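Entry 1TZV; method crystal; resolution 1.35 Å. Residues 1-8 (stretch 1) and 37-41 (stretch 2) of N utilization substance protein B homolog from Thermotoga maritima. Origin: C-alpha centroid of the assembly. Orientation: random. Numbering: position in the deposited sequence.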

# COMPACT_ATOMS: atom_id res chain seq x y z
N MET A 1 -1.26 -1.40 24.80
CA MET A 1 -0.69 -2.26 23.73
C MET A 1 -1.55 -2.32 22.48
O MET A 1 -1.70 -3.37 21.85
N LYS A 2 -2.13 -1.17 22.14
CA LYS A 2 -2.95 -1.06 20.94
C LYS A 2 -1.97 -1.21 19.78
O LYS A 2 -0.84 -0.73 19.87
N THR A 3 -2.37 -1.89 18.71
CA THR A 3 -1.48 -2.06 17.57
C THR A 3 -1.53 -0.79 16.73
O THR A 3 -2.60 -0.37 16.29
N PRO A 4 -0.38 -0.13 16.54
CA PRO A 4 -0.42 1.10 15.74
C PRO A 4 -0.72 0.89 14.26
O PRO A 4 -0.43 -0.17 13.68
N ARG A 5 -1.32 1.91 13.66
CA ARG A 5 -1.67 1.89 12.25
C ARG A 5 -0.44 1.56 11.41
O ARG A 5 -0.54 0.81 10.43
N ARG A 6 0.72 2.11 11.76
CA ARG A 6 1.92 1.84 10.99
C ARG A 6 2.28 0.37 10.94
O ARG A 6 2.75 -0.11 9.90
N ARG A 7 2.09 -0.35 12.05
CA ARG A 7 2.42 -1.76 12.08
C ARG A 7 1.38 -2.58 11.32
O ARG A 7 1.72 -3.55 10.63
N MET A 8 0.11 -2.20 11.45
CA MET A 8 -0.96 -2.87 10.73
C MET A 8 -0.65 -2.74 9.23
O MET A 8 -0.66 -3.74 8.50
N GLU A 37 -0.37 -13.30 17.44
CA GLU A 37 -0.79 -12.75 18.72
C GLU A 37 -0.31 -11.32 18.98
O GLU A 37 -0.90 -10.63 19.81
N THR A 38 0.73 -10.88 18.29
CA THR A 38 1.23 -9.52 18.51
C THR A 38 0.36 -8.45 17.86
O THR A 38 0.55 -7.25 18.10
N TYR A 39 -0.62 -8.87 17.05
CA TYR A 39 -1.53 -7.93 16.41
C TYR A 39 -2.88 -8.01 17.10
O TYR A 39 -3.39 -9.12 17.31
N ASP A 40 -3.47 -6.87 17.45
CA ASP A 40 -4.77 -6.91 18.12
C ASP A 40 -5.92 -7.15 17.15
O ASP A 40 -5.74 -7.13 15.92
N LYS A 41 -7.10 -7.42 17.70
CA LYS A 41 -8.28 -7.71 16.88
C LYS A 41 -8.52 -6.70 15.76
O LYS A 41 -8.78 -7.08 14.61

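The contact between the two stretches is small, with 333 Å² buried in total, and is built mainly round R7, Y39 and T3, with D40 completing the polar part of the contact. R7, in the first turn of the helix that begins at R5, points toward stretch 2. Its side chain is nearly fully extended, with chi1, chi2 and chi3 all t, and this reach carries the guanidinium across to T38 and Y39. There the group lies flat on the tyrosine ring, the two planes inclined by 19° and their centres 4.1 Å apart; CZ sits over the ring face, 25° off its normal, so that the cation faces the aromatic pi system. The closest atoms of the pair are R7 NH1 and Y39 CE1, at 3.7 Å.

Stacking leaves the edge of the guanidinium free for polar partners, and T38 takes this position. Its side chain, in the p rotamer, places OG1 2.8 Å from R7 NH1 and 3.1 Å from R7 NH2, accepting a hydrogen bond from each. A weak bond of 3.1 Å from R7 NH2 to T38 O adds a backbone acceptor to the same edge.

Y39 is buried. Its CA-to-CB bond runs sideways to stretch 1, but with chi1 at m and chi2 at 79° the end of the side chain comes nearer. Besides carrying R7 on one face, the ring meets the methyl group of T3 obliquely, with T3 CG2 4.2 Å from Y39 CD2. Farther out, water 3 joins Y39 OH (2.7 Å) to R7 O (2.9 Å), linking the tip of the tyrosine to the helix backbone.

T3 and D40 are the closest pair in backbone register, their CA atoms 5.9 Å apart, and each directs its side chain toward the other stretch. The result is a reciprocal pair of hydrogen bonds: T3 N donates to D40 OD2 (2.9 Å, 170°), while D40 N donates to T3 OG1 (2.9 Å, 160°). The m rotamer of T3 and the p rotamer of D40 place T3 OG1 before D40 N and D40 OD2 before T3 N. D40 is also an N-cap, its side chain capping a backbone nitrogen just beyond the stretch, so the carboxylate serves both the contact and the following helix.

Two further waters extend this polar centre. Water 1 lies 2.6 Å from T3 OG1 and donates to M1 O (3.1 Å) and T38 O (2.9 Å); water 2 donates to T3 O (2.8 Å) and D40 OD1 (2.9 Å).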

# COMPACT_ATOMS: atom_id res chain seq x y z
CB MET A 1 -0.45 -3.68 24.26
CG MET A 1 0.97 -3.89 24.76
SD MET A 1 1.07 -4.61 26.41
CE MET A 1 0.82 -3.15 27.44
CB LYS A 2 -3.58 0.33 20.87
CG LYS A 2 -4.39 0.59 19.61
CD LYS A 2 -4.82 2.05 19.51
CE LYS A 2 -5.45 2.55 20.81
NZ LYS A 2 -6.10 3.88 20.68
CB THR A 3 -1.90 -3.25 16.69
OG1 THR A 3 -1.96 -4.44 17.49
CG2 THR A 3 -0.88 -3.47 15.55
CB PRO A 4 0.96 1.74 15.99
CG PRO A 4 1.82 0.57 16.34
CD PRO A 4 0.94 -0.32 17.17
CB ARG A 5 -2.22 3.25 11.82
CG ARG A 5 -2.36 3.43 10.31
CD ARG A 5 -2.91 4.82 9.94
NE ARG A 5 -1.98 5.88 10.30
CZ ARG A 5 -2.25 6.84 11.18
NH1 ARG A 5 -1.35 7.78 11.44
NH2 ARG A 5 -3.42 6.87 11.81
CB ARG A 6 3.11 2.61 11.55
CG ARG A 6 3.17 4.06 11.13
CD ARG A 6 4.48 4.68 11.57
NE ARG A 6 4.56 6.10 11.24
CZ ARG A 6 4.22 7.10 12.05
NH1 ARG A 6 4.33 8.35 11.63
NH2 ARG A 6 3.78 6.85 13.28
CB ARG A 7 2.58 -2.26 13.53
CG ARG A 7 3.16 -3.66 13.64
CD ARG A 7 3.81 -3.97 15.01
NE ARG A 7 4.42 -5.30 14.98
CZ ARG A 7 3.84 -6.41 15.43
NH1 ARG A 7 4.48 -7.58 15.34
NH2 ARG A 7 2.64 -6.36 15.99
CB MET A 8 -2.30 -2.19 11.06
CG MET A 8 -3.54 -2.70 10.31
SD MET A 8 -3.70 -2.21 8.57
CE MET A 8 -4.03 -0.44 8.75
CB GLU A 37 -0.32 -13.67 19.86
CG GLU A 37 1.14 -14.11 19.74
CD GLU A 37 1.36 -15.12 18.63
OE1 GLU A 37 2.54 -15.34 18.25
OE2 GLU A 37 0.37 -15.72 18.15
CB THR A 38 2.69 -9.35 18.03
OG1 THR A 38 2.76 -9.42 16.60
CG2 THR A 38 3.58 -10.43 18.63
CB TYR A 39 -1.71 -8.26 14.92
CG TYR A 39 -0.46 -8.08 14.09
CD1 TYR A 39 0.55 -9.03 14.09
CD2 TYR A 39 -0.29 -6.93 13.31
CE1 TYR A 39 1.70 -8.85 13.34
CE2 TYR A 39 0.85 -6.74 12.56
CZ TYR A 39 1.84 -7.70 12.58
OH TYR A 39 2.97 -7.53 11.83
CB ASP A 40 -5.00 -5.66 19.00
CG ASP A 40 -5.07 -4.35 18.22
OD1 ASP A 40 -5.24 -4.37 16.98
OD2 ASP A 40 -4.97 -3.26 18.86
CB LYS A 41 -9.51 -7.81 17.80
CG LYS A 41 -10.84 -7.98 17.07
CD LYS A 41 -12.00 -8.01 18.05
CE LYS A 41 -13.34 -8.08 17.33
NZ LYS A 41 -13.53 -9.37 16.61
O HOH W 1 -0.43 -4.98 19.56
O HOH W 2 -5.11 -1.65 15.93
O HOH W 3 4.02 -5.37 10.65